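Local coordinates for protein DNA polymerase III subunit beta (Helicobacter pylori 26695, PDB 4S3I) that tethers DNA polymerases and other proteins to DNA and confers processivity on them, at residues Y18-L23 with N73-L78; D164-T169 with T193-S198; S171-D176 with G242-Y247. All coordinates share one frame; numbering follows the deposited sequence.

Contact 1 (Y18-L23 with N73-L78); sequences YLQAFL and NGKKFL
Gln20 and Gly74 mark the closest backbone approach, with CA atoms 6.7 Å apart where the chain leaving helix 9-19 passes the first turn of helix 74-82. Both helices belong to the N-terminal domain. In this family of ring-shaped processivity factors each domain carries such a helix pair on the inner side of its sheets, and the contact joins the end of one helix to the start of the other. Beyond Leu19 the chain stays turned: Phe22 N bonds to Leu19 O, and Leu23 N to Gln20 O. Helix 74-82 is opened by Asn73 as N-cap, its OD1 accepting from Lys76 N at 2.9 Å with a nearly straight N-H...O angle of 173°. Lys76 NZ reaches outward to a salt bridge with Glu300 of the second subunit.

The polar link is Gln20 NE2 donating to Gly74 O at 3.0 Å. The donor stands above the carbonyl plane and not on a lone pair, while Leu78 N, the helical partner of that oxygen, comes from the opposite face; two donors therefore grip Gly74 O. Because NE2 also donates to Leu16 O, the rotation of the amide is fixed and it ties both helices together. With CG anti to the carbonyl carbon (chi1 -63°), Gln20 CG comes 3.5 Å from Leu78 CD2, the two side chains crossing at a slant; the bend at chi2 then turns the amide to Gly74 O. Leu78 packs further on Leu16 and Glu13. Gln20 OE1 lies 3.5 Å from Lys75 CA, whereas the Lys75 chain leads away to a salt bridge with Asp79. Beside Gln20, Leu23 uses one methyl: Leu23 CD1 lies 3.6 Å from Gly74 CA, against backbone that bears no side chain.

Contact 2 (D164-T169 with T193-S198); sequences DQKHQT and TEEDIS
The carboxylate of Asp164, which faces Asp196 across the contact, is gripped through both oxygens by His167. Asp164 OD1 accepts from His167 N at 2.7 Å, an Asx motif, and Asp164 OD2 accepts from His167 ND1 at 2.9 Å. The second bond is straight (178°) and lies in the imidazole plane, yet both donors meet the carboxylate from above its own plane. The turn is closed by Asp164 N to Thr169 O and Thr169 N to Asp164 O; Gln168 and Thr169 together face Asp164, which makes a G1 beta bulge.

Across the segments, Asp164 and Asp196 form an antiparallel non-hydrogen-bonded pair with CA atoms 5.1 Å apart. The next link is Gln165 N donating to Glu195 O at 3.0 Å. Asp164 and Asp196 put their side chains on the same face of the sheet, where Asp164 OD2 and Asp196 OD1 approach to 4.1 Å with carboxylate planes 72° apart. This closeness of like charges is probably eased by the imidazole N-H on Asp164. Lys166, its chain repeatedly bent, lays CD beside Glu195 OE2, but Lys166 NZ stays 5.1 Å from that oxygen. Both residues also touch a crystal neighbour, so their poses may owe something to the lattice.

In the central domain, this surface contact is where the tip of the hairpin of strands 158-164 and 169-175 meets the entry of edge strand 196-202. That pairing continues in backbone bonds of Ile197 with Phe163, while strand 190-192, of another sheet, is near enough for Ser192 to touch Gln165 and Ile197.

Contact 3 (S171-D176 with G242-Y247); sequences SVVGTD and GNYPDY
Tyr244 is the first residue of the 242-247 loop to meet strand 169-175, which the loop crosses almost squarely: the touching parts run 96° apart. Its CG is anti to the backbone N (chi1 -156°), and the ring reaches across Val173, with Tyr244 CE1 4.0 Å from Val173 CG1, so that the phenol tip ends above the strand. There Tyr244 OH lies 3.2 Å from Thr175 CG2 and 3.5 Å from Gly174 CA. A water sits in the ring plane at the edge, 2.6 Å from Tyr244 OH, and accepts from Thr175 N at 3.1 Å; it thus bridges phenol and backbone. The hydroxyl of Thr175 is engaged apart from this, with Arg179 O and Thr177 N, leaving its methyl to face the tyrosine.

Pro245 follows and rests on Leu156. Asp246 turns to Lys249 in a salt bridge.

Tyr247 brings the chain back to the strand. Its CG stands between the backbone N and the carbonyl carbon (chi1 80°), the crowded position, and from there its ring passes obliquely across Val173. Val173 CG2 sits over one face, 3.9 Å from the Tyr247 ring centroid, as a CH-pi contact. CG2 meets the Tyr247 ring alone, while CG1 lies between Tyr244 CE1 and Tyr247 CB. At the far end Tyr247 OH stands 4.1 Å from Ser171 OG, and the ring also meets that of Tyr182.

Ser171, Val173 and Thr175 are this strand's share of the sheet face under the loop, whereas Val172 points to helix 135-143. A loop laid over the sheet beside Leu156 and Leu180 is consistent with the hydrophobic protein-binding cleft that this family has near the junction of its central and C-terminal domains.

How the contacts relate
Contacts 1 and 3 are buried, whereas contact 2 lies at the surface. Contact 1 stands apart in the N-terminal domain, its centre 38 Å from that of contact 2 and 33 Å from that of contact 3, and joins helix ends. Contacts 2 and 3 share the central domain and one sheet: strand 169-175 begins at the turn of contact 2 and runs on into contact 3, their centres 16 Å apart. The chemistry follows the location. A single hydrogen bond from a side-chain amide, flanked by leucines, serves the helix pair, charged groups and a backbone bond serve the exposed hairpin tip, and aromatic rings with one bridging water cover the sheet face.

Contact 1 (Y18-L23 with N73-L78)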
ATOM      1  N   TYR A  18      15.943  -2.771 -10.357  1.00 27.58           N
ATOM      2  CA  TYR A  18      15.390  -3.249 -11.615  1.00 27.53           C
ATOM      3  C   TYR A  18      15.461  -4.753 -11.731  1.00 31.70           C
ATOM      4  O   TYR A  18      14.601  -5.373 -12.351  1.00 28.52           O
ATOM      5  CB  TYR A  18      16.155  -2.654 -12.783  1.00 27.70           C
ATOM      6  CG  TYR A  18      15.841  -1.209 -13.063  1.00 34.30           C
ATOM      7  CD1 TYR A  18      14.536  -0.796 -13.304  1.00 35.87           C
ATOM      8  CD2 TYR A  18      16.857  -0.264 -13.130  1.00 35.94           C
ATOM      9  CE1 TYR A  18      14.246   0.534 -13.588  1.00 43.51           C
ATOM     10  CE2 TYR A  18      16.584   1.060 -13.412  1.00 41.72           C
ATOM     11  CZ  TYR A  18      15.279   1.454 -13.639  1.00 44.91           C
ATOM     12  OH  TYR A  18      15.017   2.775 -13.922  1.00 49.05           O
ATOM     13  N   LEU A  19      16.503  -5.337 -11.150  1.00 28.02           N
ATOM     14  CA  LEU A  19      16.765  -6.756 -11.330  1.00 28.35           C
ATOM     15  C   LEU A  19      15.895  -7.655 -10.457  1.00 28.38           C
ATOM     16  O   LEU A  19      15.793  -8.855 -10.714  1.00 28.70           O
ATOM     17  CB  LEU A  19      18.247  -7.046 -11.084  1.00 28.69           C
ATOM     18  CG  LEU A  19      19.145  -6.597 -12.238  1.00 28.89           C
ATOM     19  CD1 LEU A  19      20.595  -6.556 -11.780  1.00 29.19           C
ATOM     20  CD2 LEU A  19      19.006  -7.548 -13.433  1.00 29.18           C
ATOM     21  N   GLN A  20      15.266  -7.081  -9.435  1.00 28.13           N
ATOM     22  CA  GLN A  20      14.516  -7.888  -8.468  1.00 28.26           C
ATOM     23  C   GLN A  20      13.414  -8.701  -9.144  1.00 40.36           C
ATOM     24  O   GLN A  20      13.178  -9.854  -8.790  1.00 29.40           O
ATOM     25  CB  GLN A  20      13.944  -7.005  -7.360  1.00 28.60           C
ATOM     26  CG  GLN A  20      15.017  -6.314  -6.531  1.00 29.01           C
ATOM     27  CD  GLN A  20      15.923  -7.304  -5.823  1.00 31.80           C
ATOM     28  OE1 GLN A  20      15.455  -8.105  -5.007  1.00 29.73           O
ATOM     29  NE2 GLN A  20      17.220  -7.276  -6.146  1.00 28.65           N
ATOM     30  N   ALA A  21      12.769  -8.113 -10.151  1.00 28.07           N
ATOM     31  CA  ALA A  21      11.611  -8.746 -10.777  1.00 32.35           C
ATOM     32  C   ALA A  21      11.974  -9.988 -11.570  1.00 32.66           C
ATOM     33  O   ALA A  21      11.096 -10.747 -11.986  1.00 29.78           O
ATOM     34  CB  ALA A  21      10.874  -7.755 -11.662  1.00 37.85           C
ATOM     35  N   PHE A  22      13.269 -10.195 -11.791  1.00 31.76           N
ATOM     36  CA  PHE A  22      13.727 -11.303 -12.620  1.00 29.39           C
ATOM     37  C   PHE A  22      14.338 -12.423 -11.796  1.00 33.06           C
ATOM     38  O   PHE A  22      14.966 -13.324 -12.344  1.00 32.33           O
ATOM     39  CB  PHE A  22      14.739 -10.813 -13.656  1.00 29.42           C
ATOM     40  CG  PHE A  22      14.194  -9.754 -14.565  1.00 32.75           C
ATOM     41  CD1 PHE A  22      13.720 -10.086 -15.831  1.00 34.44           C
ATOM     42  CD2 PHE A  22      14.129  -8.430 -14.153  1.00 28.55           C
ATOM     43  CE1 PHE A  22      13.200  -9.103 -16.676  1.00 33.23           C
ATOM     44  CE2 PHE A  22      13.605  -7.442 -14.996  1.00 30.57           C
ATOM     45  CZ  PHE A  22      13.141  -7.785 -16.253  1.00 28.48           C
ATOM     46  N   LEU A  23      14.147 -12.360 -10.484  1.00 35.53           N
ATOM     47  CA  LEU A  23      14.661 -13.384  -9.580  1.00 33.06           C
ATOM     48  C   LEU A  23      13.511 -14.168  -8.978  1.00 33.08           C
ATOM     49  O   LEU A  23      12.462 -13.597  -8.660  1.00 30.24           O
ATOM     50  CB  LEU A  23      15.443 -12.734  -8.444  1.00 33.09           C
ATOM     51  CG  LEU A  23      16.600 -11.843  -8.867  1.00 33.83           C
ATOM     52  CD1 LEU A  23      17.119 -11.075  -7.675  1.00 34.92           C
ATOM     53  CD2 LEU A  23      17.685 -12.696  -9.462  1.00 31.12           C
ATOM     54  N   ASN A  73      23.099 -13.603  -4.195  1.00 31.60           N
ATOM     55  CA  ASN A  73      21.661 -13.518  -3.951  1.00 31.37           C
ATOM     56  C   ASN A  73      21.179 -12.079  -4.137  1.00 30.76           C
ATOM     57  O   ASN A  73      21.596 -11.177  -3.408  1.00 30.61           O
ATOM     58  CB  ASN A  73      21.326 -13.998  -2.540  1.00 31.68           C
ATOM     59  CG  ASN A  73      19.831 -14.040  -2.283  1.00 31.57           C
ATOM     60  OD1 ASN A  73      19.232 -13.041  -1.915  1.00 31.17           O
ATOM     61  ND2 ASN A  73      19.225 -15.213  -2.479  1.00 32.01           N
ATOM     62  N   GLY A  74      20.311 -11.868  -5.119  1.00 30.47           N
ATOM     63  CA  GLY A  74      19.890 -10.521  -5.486  1.00 29.94           C
ATOM     64  C   GLY A  74      19.081  -9.788  -4.431  1.00 29.71           C
ATOM     65  O   GLY A  74      19.190  -8.572  -4.278  1.00 29.43           O
ATOM     66  N   LYS A  75      18.256 -10.519  -3.694  1.00 29.92           N
ATOM     67  CA  LYS A  75      17.412  -9.862  -2.690  1.00 29.78           C
ATOM     68  C   LYS A  75      18.244  -9.399  -1.493  1.00 29.97           C
ATOM     69  O   LYS A  75      18.106  -8.269  -1.028  1.00 29.78           O
ATOM     70  CB  LYS A  75      16.276 -10.783  -2.233  1.00 30.05           C
ATOM     71  CG  LYS A  75      15.409 -10.183  -1.096  1.00 32.47           C
ATOM     72  CD  LYS A  75      14.550 -11.254  -0.421  1.00 34.52           C
ATOM     73  CE  LYS A  75      13.507 -10.637   0.513  1.00 37.24           C
ATOM     74  NZ  LYS A  75      14.111  -9.832   1.607  1.00 40.40           N
ATOM     75  N   LYS A  76      19.111 -10.277  -1.002  1.00 30.41           N
ATOM     76  CA  LYS A  76      20.005  -9.922   0.101  1.00 30.66           C
ATOM     77  C   LYS A  76      20.938  -8.776  -0.300  1.00 30.42           C
ATOM     78  O   LYS A  76      21.172  -7.865   0.482  1.00 30.46           O
ATOM     79  CB  LYS A  76      20.814 -11.144   0.565  1.00 31.20           C
ATOM     80  CG  LYS A  76      19.966 -12.255   1.187  1.00 31.62           C
ATOM     81  CD  LYS A  76      20.769 -13.552   1.355  1.00 32.20           C
ATOM     82  CE  LYS A  76      19.885 -14.707   1.825  1.00 32.72           C
ATOM     83  NZ  LYS A  76      19.528 -14.601   3.267  1.00 33.67           N
ATOM     84  N   PHE A  77      21.468  -8.851  -1.518  1.00 30.27           N
ATOM     85  CA  PHE A  77      22.368  -7.833  -2.061  1.00 30.14           C
ATOM     86  C   PHE A  77      21.687  -6.479  -1.990  1.00 29.82           C
ATOM     87  O   PHE A  77      22.247  -5.517  -1.477  1.00 29.92           O
ATOM     88  CB  PHE A  77      22.722  -8.174  -3.528  1.00 30.07           C
ATOM     89  CG  PHE A  77      23.951  -7.468  -4.061  1.00 30.16           C
ATOM     90  CD1 PHE A  77      24.785  -6.737  -3.225  1.00 34.06           C
ATOM     91  CD2 PHE A  77      24.270  -7.546  -5.415  1.00 30.15           C
ATOM     92  CE1 PHE A  77      25.927  -6.093  -3.728  1.00 30.52           C
ATOM     93  CE2 PHE A  77      25.410  -6.913  -5.930  1.00 30.33           C
ATOM     94  CZ  PHE A  77      26.236  -6.184  -5.085  1.00 30.52           C
ATOM     95  N   LEU A  78      20.461  -6.397  -2.487  1.00 29.50           N
ATOM     96  CA  LEU A  78      19.746  -5.125  -2.453  1.00 29.23           C
ATOM     97  C   LEU A  78      19.405  -4.720  -1.017  1.00 29.42           C
ATOM     98  O   LEU A  78      19.476  -3.532  -0.663  1.00 29.44           O
ATOM     99  CB  LEU A  78      18.487  -5.193  -3.309  1.00 28.87           C
ATOM    100  CG  LEU A  78      17.564  -3.981  -3.196  1.00 28.62           C
ATOM    101  CD1 LEU A  78      18.290  -2.687  -3.569  1.00 28.61           C
ATOM    102  CD2 LEU A  78      16.334  -4.180  -4.066  1.00 30.95           C
TER

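Contact 2 (D164-T169 with T193-S198)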
ATOM      1  N   ASP A 164       3.579  -4.738 -40.226  1.00 42.23           N
ATOM      2  CA  ASP A 164       3.387  -4.685 -41.678  1.00 45.32           C
ATOM      3  C   ASP A 164       4.527  -3.871 -42.286  1.00 46.43           C
ATOM      4  O   ASP A 164       4.486  -2.634 -42.276  1.00 44.89           O
ATOM      5  CB  ASP A 164       2.034  -4.044 -42.026  1.00 45.93           C
ATOM      6  CG  ASP A 164       1.730  -4.069 -43.524  1.00 52.22           C
ATOM      7  OD1 ASP A 164       2.618  -3.763 -44.355  1.00 56.13           O
ATOM      8  OD2 ASP A 164       0.579  -4.395 -43.872  1.00 61.29           O
ATOM      9  N   GLN A 165       5.534  -4.562 -42.818  1.00 47.45           N
ATOM     10  CA  GLN A 165       6.705  -3.907 -43.396  1.00 45.80           C
ATOM     11  C   GLN A 165       6.324  -3.013 -44.579  1.00 48.16           C
ATOM     12  O   GLN A 165       6.850  -1.908 -44.721  1.00 41.44           O
ATOM     13  CB  GLN A 165       7.766  -4.947 -43.799  1.00 45.40           C
ATOM     14  CG  GLN A 165       8.597  -4.603 -45.051  1.00 62.36           C
ATOM     15  CD  GLN A 165       9.767  -3.673 -44.761  1.00 70.88           C
ATOM     16  OE1 GLN A 165       9.885  -2.599 -45.359  1.00 71.99           O
ATOM     17  NE2 GLN A 165      10.645  -4.090 -43.853  1.00 72.73           N
ATOM     18  N   LYS A 166       5.398  -3.483 -45.410  1.00 57.55           N
ATOM     19  CA  LYS A 166       5.047  -2.764 -46.634  1.00 69.10           C
ATOM     20  C   LYS A 166       4.443  -1.406 -46.325  1.00 61.99           C
ATOM     21  O   LYS A 166       4.800  -0.392 -46.934  1.00 56.94           O
ATOM     22  CB  LYS A 166       4.057  -3.567 -47.480  1.00 81.86           C
ATOM     23  CG  LYS A 166       4.441  -3.646 -48.947  1.00 96.76           C
ATOM     24  CD  LYS A 166       5.487  -4.736 -49.170  1.00108.94           C
ATOM     25  CE  LYS A 166       6.728  -4.228 -49.901  1.00115.17           C
ATOM     26  NZ  LYS A 166       7.644  -3.466 -49.002  1.00115.94           N
ATOM     27  N   HIS A 167       3.529  -1.395 -45.365  1.00 55.67           N
ATOM     28  CA  HIS A 167       2.799  -0.186 -45.048  1.00 52.48           C
ATOM     29  C   HIS A 167       3.411   0.543 -43.855  1.00 46.45           C
ATOM     30  O   HIS A 167       2.926   1.601 -43.459  1.00 46.05           O
ATOM     31  CB  HIS A 167       1.316  -0.510 -44.855  1.00 55.15           C
ATOM     32  CG  HIS A 167       0.693  -1.162 -46.052  1.00 67.98           C
ATOM     33  ND1 HIS A 167       0.319  -2.488 -46.073  1.00 72.78           N
ATOM     34  CD2 HIS A 167       0.408  -0.671 -47.285  1.00 68.48           C
ATOM     35  CE1 HIS A 167      -0.185  -2.783 -47.260  1.00 75.68           C
ATOM     36  NE2 HIS A 167      -0.139  -1.699 -48.013  1.00 72.28           N
ATOM     37  N   GLN A 168       4.500  -0.015 -43.321  1.00 39.87           N
ATOM     38  CA  GLN A 168       5.227   0.592 -42.209  1.00 44.14           C
ATOM     39  C   GLN A 168       4.281   0.900 -41.047  1.00 45.81           C
ATOM     40  O   GLN A 168       4.245   2.016 -40.500  1.00 36.91           O
ATOM     41  CB  GLN A 168       5.980   1.838 -42.670  1.00 50.21           C
ATOM     42  CG  GLN A 168       7.063   1.535 -43.726  1.00 58.77           C
ATOM     43  CD  GLN A 168       8.208   0.664 -43.187  1.00 66.01           C
ATOM     44  OE1 GLN A 168       9.180   1.174 -42.624  1.00 69.85           O
ATOM     45  NE2 GLN A 168       8.099  -0.649 -43.371  1.00 63.10           N
ATOM     46  N   THR A 169       3.486  -0.102 -40.693  1.00 35.29           N
ATOM     47  CA  THR A 169       2.575   0.043 -39.575  1.00 34.21           C
ATOM     48  C   THR A 169       2.741  -1.110 -38.610  1.00 33.83           C
ATOM     49  O   THR A 169       2.928  -2.262 -39.013  1.00 35.97           O
ATOM     50  CB  THR A 169       1.085   0.163 -40.001  1.00 56.98           C
ATOM     51  OG1 THR A 169       0.580  -1.121 -40.389  1.00 63.97           O
ATOM     52  CG2 THR A 169       0.914   1.159 -41.135  1.00 47.63           C
ATOM     53  N   THR A 193      12.565  -9.350 -42.477  1.00 44.74           N
ATOM     54  CA  THR A 193      12.870 -10.264 -43.573  1.00 55.11           C
ATOM     55  C   THR A 193      11.582 -10.736 -44.254  1.00 62.30           C
ATOM     56  O   THR A 193      11.587 -11.126 -45.420  1.00 68.67           O
ATOM     57  CB  THR A 193      13.707 -11.457 -43.079  1.00 53.88           C
ATOM     58  OG1 THR A 193      13.028 -12.090 -41.989  1.00 52.69           O
ATOM     59  CG2 THR A 193      15.072 -10.974 -42.591  1.00 44.46           C
ATOM     60  N   GLU A 194      10.487 -10.692 -43.506  1.00 65.83           N
ATOM     61  CA  GLU A 194       9.171 -11.068 -44.012  1.00 77.26           C
ATOM     62  C   GLU A 194       8.283  -9.836 -44.171  1.00 77.37           C
ATOM     63  O   GLU A 194       8.461  -8.837 -43.465  1.00 73.45           O
ATOM     64  CB  GLU A 194       8.493 -12.056 -43.056  1.00 87.66           C
ATOM     65  CG  GLU A 194       8.567 -13.516 -43.483  1.00 95.86           C
ATOM     66  CD  GLU A 194       7.415 -14.343 -42.928  1.00100.81           C
ATOM     67  OE1 GLU A 194       7.065 -14.166 -41.737  1.00 99.31           O
ATOM     68  OE2 GLU A 194       6.852 -15.159 -43.690  1.00102.41           O
ATOM     69  N   GLU A 195       7.320  -9.911 -45.088  1.00 77.06           N
ATOM     70  CA  GLU A 195       6.365  -8.822 -45.288  1.00 76.24           C
ATOM     71  C   GLU A 195       5.497  -8.609 -44.050  1.00 67.39           C
ATOM     72  O   GLU A 195       5.232  -7.472 -43.640  1.00 61.92           O
ATOM     73  CB  GLU A 195       5.467  -9.098 -46.495  1.00 84.65           C
ATOM     74  CG  GLU A 195       5.942  -8.484 -47.809  1.00 94.81           C
ATOM     75  CD  GLU A 195       4.805  -8.311 -48.806  1.00103.39           C
ATOM     76  OE1 GLU A 195       3.670  -8.724 -48.488  1.00104.37           O
ATOM     77  OE2 GLU A 195       5.043  -7.759 -49.902  1.00107.30           O
ATOM     78  N   ASP A 196       5.035  -9.710 -43.471  1.00 63.21           N
ATOM     79  CA  ASP A 196       4.242  -9.643 -42.252  1.00 66.59           C
ATOM     80  C   ASP A 196       4.782 -10.606 -41.204  1.00 60.52           C
ATOM     81  O   ASP A 196       5.167 -11.744 -41.518  1.00 63.49           O
ATOM     82  CB  ASP A 196       2.761  -9.904 -42.540  1.00 74.07           C
ATOM     83  CG  ASP A 196       2.026  -8.649 -42.990  1.00 83.97           C
ATOM     84  OD1 ASP A 196       1.370  -8.004 -42.140  1.00 85.46           O
ATOM     85  OD2 ASP A 196       2.113  -8.304 -44.190  1.00 88.52           O
ATOM     86  N   ILE A 197       4.843 -10.130 -39.962  1.00 44.53           N
ATOM     87  CA  ILE A 197       5.328 -10.948 -38.855  1.00 43.40           C
ATOM     88  C   ILE A 197       4.645 -10.528 -37.565  1.00 41.81           C
ATOM     89  O   ILE A 197       4.467  -9.329 -37.299  1.00 38.24           O
ATOM     90  CB  ILE A 197       6.880 -10.898 -38.711  1.00 48.39           C
ATOM     91  CG1 ILE A 197       7.342 -11.756 -37.526  1.00 52.41           C
ATOM     92  CG2 ILE A 197       7.364  -9.469 -38.557  1.00 47.36           C
ATOM     93  CD1 ILE A 197       8.862 -11.862 -37.377  1.00 53.81           C
ATOM     94  N   SER A 198       4.236 -11.516 -36.774  1.00 37.17           N
ATOM     95  CA  SER A 198       3.509 -11.232 -35.544  1.00 39.99           C
ATOM     96  C   SER A 198       4.254 -11.762 -34.336  1.00 44.66           C
ATOM     97  O   SER A 198       4.683 -12.918 -34.316  1.00 49.74           O
ATOM     98  CB  SER A 198       2.105 -11.831 -35.602  1.00 38.32           C
ATOM     99  OG  SER A 198       1.282 -11.081 -36.466  1.00 47.13           O
TER

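Contact 3 (S171-D176 with G242-Y247)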
ATOM      1  N   SER A 171       0.653  -2.811 -35.522  1.00 31.89           N
ATOM      2  CA  SER A 171      -0.600  -2.860 -34.781  1.00 31.27           C
ATOM      3  C   SER A 171      -0.372  -3.544 -33.443  1.00 32.71           C
ATOM      4  O   SER A 171       0.348  -4.546 -33.356  1.00 34.86           O
ATOM      5  CB  SER A 171      -1.682  -3.593 -35.573  1.00 42.34           C
ATOM      6  OG  SER A 171      -1.858  -3.005 -36.844  1.00 42.72           O
ATOM      7  N   VAL A 172      -0.996  -2.995 -32.409  1.00 30.03           N
ATOM      8  CA  VAL A 172      -0.851  -3.495 -31.048  1.00 29.58           C
ATOM      9  C   VAL A 172      -2.250  -3.790 -30.544  1.00 29.31           C
ATOM     10  O   VAL A 172      -3.128  -2.924 -30.595  1.00 28.96           O
ATOM     11  CB  VAL A 172      -0.125  -2.477 -30.158  1.00 28.98           C
ATOM     12  CG1 VAL A 172       0.079  -3.032 -28.778  1.00 28.61           C
ATOM     13  CG2 VAL A 172       1.228  -2.089 -30.764  1.00 29.34           C
ATOM     14  N   VAL A 173      -2.471  -5.028 -30.095  1.00 29.57           N
ATOM     15  CA  VAL A 173      -3.814  -5.521 -29.757  1.00 29.54           C
ATOM     16  C   VAL A 173      -3.803  -6.357 -28.485  1.00 34.57           C
ATOM     17  O   VAL A 173      -2.933  -7.223 -28.309  1.00 29.79           O
ATOM     18  CB  VAL A 173      -4.385  -6.418 -30.878  1.00 30.37           C
ATOM     19  CG1 VAL A 173      -5.843  -6.750 -30.612  1.00 30.38           C
ATOM     20  CG2 VAL A 173      -4.239  -5.756 -32.246  1.00 33.19           C
ATOM     21  N   GLY A 174      -4.765  -6.102 -27.601  1.00 29.06           N
ATOM     22  CA  GLY A 174      -4.996  -6.976 -26.463  1.00 29.04           C
ATOM     23  C   GLY A 174      -6.474  -7.326 -26.417  1.00 31.93           C
ATOM     24  O   GLY A 174      -7.314  -6.508 -26.799  1.00 28.96           O
ATOM     25  N   THR A 175      -6.810  -8.532 -25.973  1.00 30.22           N
ATOM     26  CA  THR A 175      -8.220  -8.855 -25.743  1.00 36.97           C
ATOM     27  C   THR A 175      -8.394  -9.923 -24.674  1.00 40.81           C
ATOM     28  O   THR A 175      -7.481 -10.727 -24.443  1.00 41.09           O
ATOM     29  CB  THR A 175      -8.924  -9.308 -27.038  1.00 43.49           C
ATOM     30  OG1 THR A 175     -10.239  -9.789 -26.732  1.00 43.81           O
ATOM     31  CG2 THR A 175      -8.144 -10.413 -27.712  1.00 41.43           C
ATOM     32  N   ASP A 176      -9.563  -9.928 -24.027  1.00 34.21           N
ATOM     33  CA  ASP A 176      -9.907 -10.976 -23.064  1.00 37.99           C
ATOM     34  C   ASP A 176     -11.232 -11.642 -23.422  1.00 45.80           C
ATOM     35  O   ASP A 176     -11.867 -12.261 -22.561  1.00 48.43           O
ATOM     36  CB  ASP A 176      -9.986 -10.414 -21.635  1.00 39.14           C
ATOM     37  CG  ASP A 176     -11.040  -9.322 -21.488  1.00 45.31           C
ATOM     38  OD1 ASP A 176     -11.875  -9.161 -22.407  1.00 44.10           O
ATOM     39  OD2 ASP A 176     -11.037  -8.620 -20.444  1.00 45.90           O
ATOM     40  N   GLY A 242       2.013 -19.550 -31.390  1.00 72.63           N
ATOM     41  CA  GLY A 242       0.670 -19.778 -31.888  1.00 71.29           C
ATOM     42  C   GLY A 242       0.146 -18.626 -32.718  1.00 66.74           C
ATOM     43  O   GLY A 242       0.898 -17.730 -33.115  1.00 66.21           O
ATOM     44  N   ASN A 243      -1.156 -18.648 -32.973  1.00 61.84           N
ATOM     45  CA  ASN A 243      -1.787 -17.637 -33.799  1.00 56.75           C
ATOM     46  C   ASN A 243      -2.807 -16.815 -33.023  1.00 55.05           C
ATOM     47  O   ASN A 243      -3.777 -17.346 -32.473  1.00 52.82           O
ATOM     48  CB  ASN A 243      -2.432 -18.296 -35.013  1.00 61.18           C
ATOM     49  CG  ASN A 243      -1.495 -19.254 -35.705  1.00 65.51           C
ATOM     50  OD1 ASN A 243      -1.723 -20.465 -35.713  1.00 71.42           O
ATOM     51  ND2 ASN A 243      -0.418 -18.720 -36.271  1.00 64.82           N
ATOM     52  N   TYR A 244      -2.554 -15.516 -32.958  1.00 48.70           N
ATOM     53  CA  TYR A 244      -3.482 -14.585 -32.357  1.00 43.37           C
ATOM     54  C   TYR A 244      -4.671 -14.463 -33.310  1.00 44.46           C
ATOM     55  O   TYR A 244      -4.488 -14.397 -34.528  1.00 47.84           O
ATOM     56  CB  TYR A 244      -2.787 -13.240 -32.182  1.00 36.87           C
ATOM     57  CG  TYR A 244      -3.381 -12.388 -31.100  1.00 38.47           C
ATOM     58  CD1 TYR A 244      -4.365 -11.460 -31.391  1.00 41.47           C
ATOM     59  CD2 TYR A 244      -2.956 -12.513 -29.785  1.00 37.71           C
ATOM     60  CE1 TYR A 244      -4.912 -10.677 -30.407  1.00 36.87           C
ATOM     61  CE2 TYR A 244      -3.495 -11.737 -28.789  1.00 35.21           C
ATOM     62  CZ  TYR A 244      -4.476 -10.820 -29.109  1.00 38.61           C
ATOM     63  OH  TYR A 244      -5.018 -10.041 -28.130  1.00 38.38           O
ATOM     64  N   PRO A 245      -5.897 -14.463 -32.769  1.00 52.92           N
ATOM     65  CA  PRO A 245      -7.084 -14.345 -33.632  1.00 58.31           C
ATOM     66  C   PRO A 245      -7.050 -13.045 -34.430  1.00 60.07           C
ATOM     67  O   PRO A 245      -6.574 -12.037 -33.899  1.00 60.56           O
ATOM     68  CB  PRO A 245      -8.243 -14.297 -32.626  1.00 59.30           C
ATOM     69  CG  PRO A 245      -7.613 -13.814 -31.325  1.00 58.15           C
ATOM     70  CD  PRO A 245      -6.239 -14.430 -31.334  1.00 55.47           C
ATOM     71  N   ASP A 246      -7.520 -13.043 -35.674  1.00 63.79           N
ATOM     72  CA  ASP A 246      -7.568 -11.777 -36.398  1.00 66.98           C
ATOM     73  C   ASP A 246      -8.667 -10.878 -35.835  1.00 64.19           C
ATOM     74  O   ASP A 246      -9.860 -11.158 -35.964  1.00 64.63           O
ATOM     75  CB  ASP A 246      -7.718 -11.959 -37.909  1.00 73.45           C
ATOM     76  CG  ASP A 246      -7.328 -10.700 -38.684  1.00 78.80           C
ATOM     77  OD1 ASP A 246      -6.837  -9.732 -38.052  1.00 75.08           O
ATOM     78  OD2 ASP A 246      -7.501 -10.684 -39.923  1.00 83.73           O
ATOM     79  N   TYR A 247      -8.243  -9.796 -35.195  1.00 59.02           N
ATOM     80  CA  TYR A 247      -9.173  -8.874 -34.571  1.00 57.36           C
ATOM     81  C   TYR A 247      -9.974  -8.092 -35.609  1.00 55.60           C
ATOM     82  O   TYR A 247     -11.060  -7.596 -35.316  1.00 58.03           O
ATOM     83  CB  TYR A 247      -8.425  -7.921 -33.637  1.00 53.82           C
ATOM     84  CG  TYR A 247      -7.738  -6.756 -34.320  1.00 56.50           C
ATOM     85  CD1 TYR A 247      -6.444  -6.876 -34.818  1.00 56.76           C
ATOM     86  CD2 TYR A 247      -8.379  -5.528 -34.444  1.00 60.06           C
ATOM     87  CE1 TYR A 247      -5.815  -5.809 -35.431  1.00 58.03           C
ATOM     88  CE2 TYR A 247      -7.760  -4.459 -35.055  1.00 64.72           C
ATOM     89  CZ  TYR A 247      -6.476  -4.604 -35.544  1.00 65.85           C
ATOM     90  OH  TYR A 247      -5.859  -3.535 -36.155  1.00 69.90           O
TER
HETATM   91  O   HOH W   1      -4.543 -10.551 -25.586  1.00 29.83           O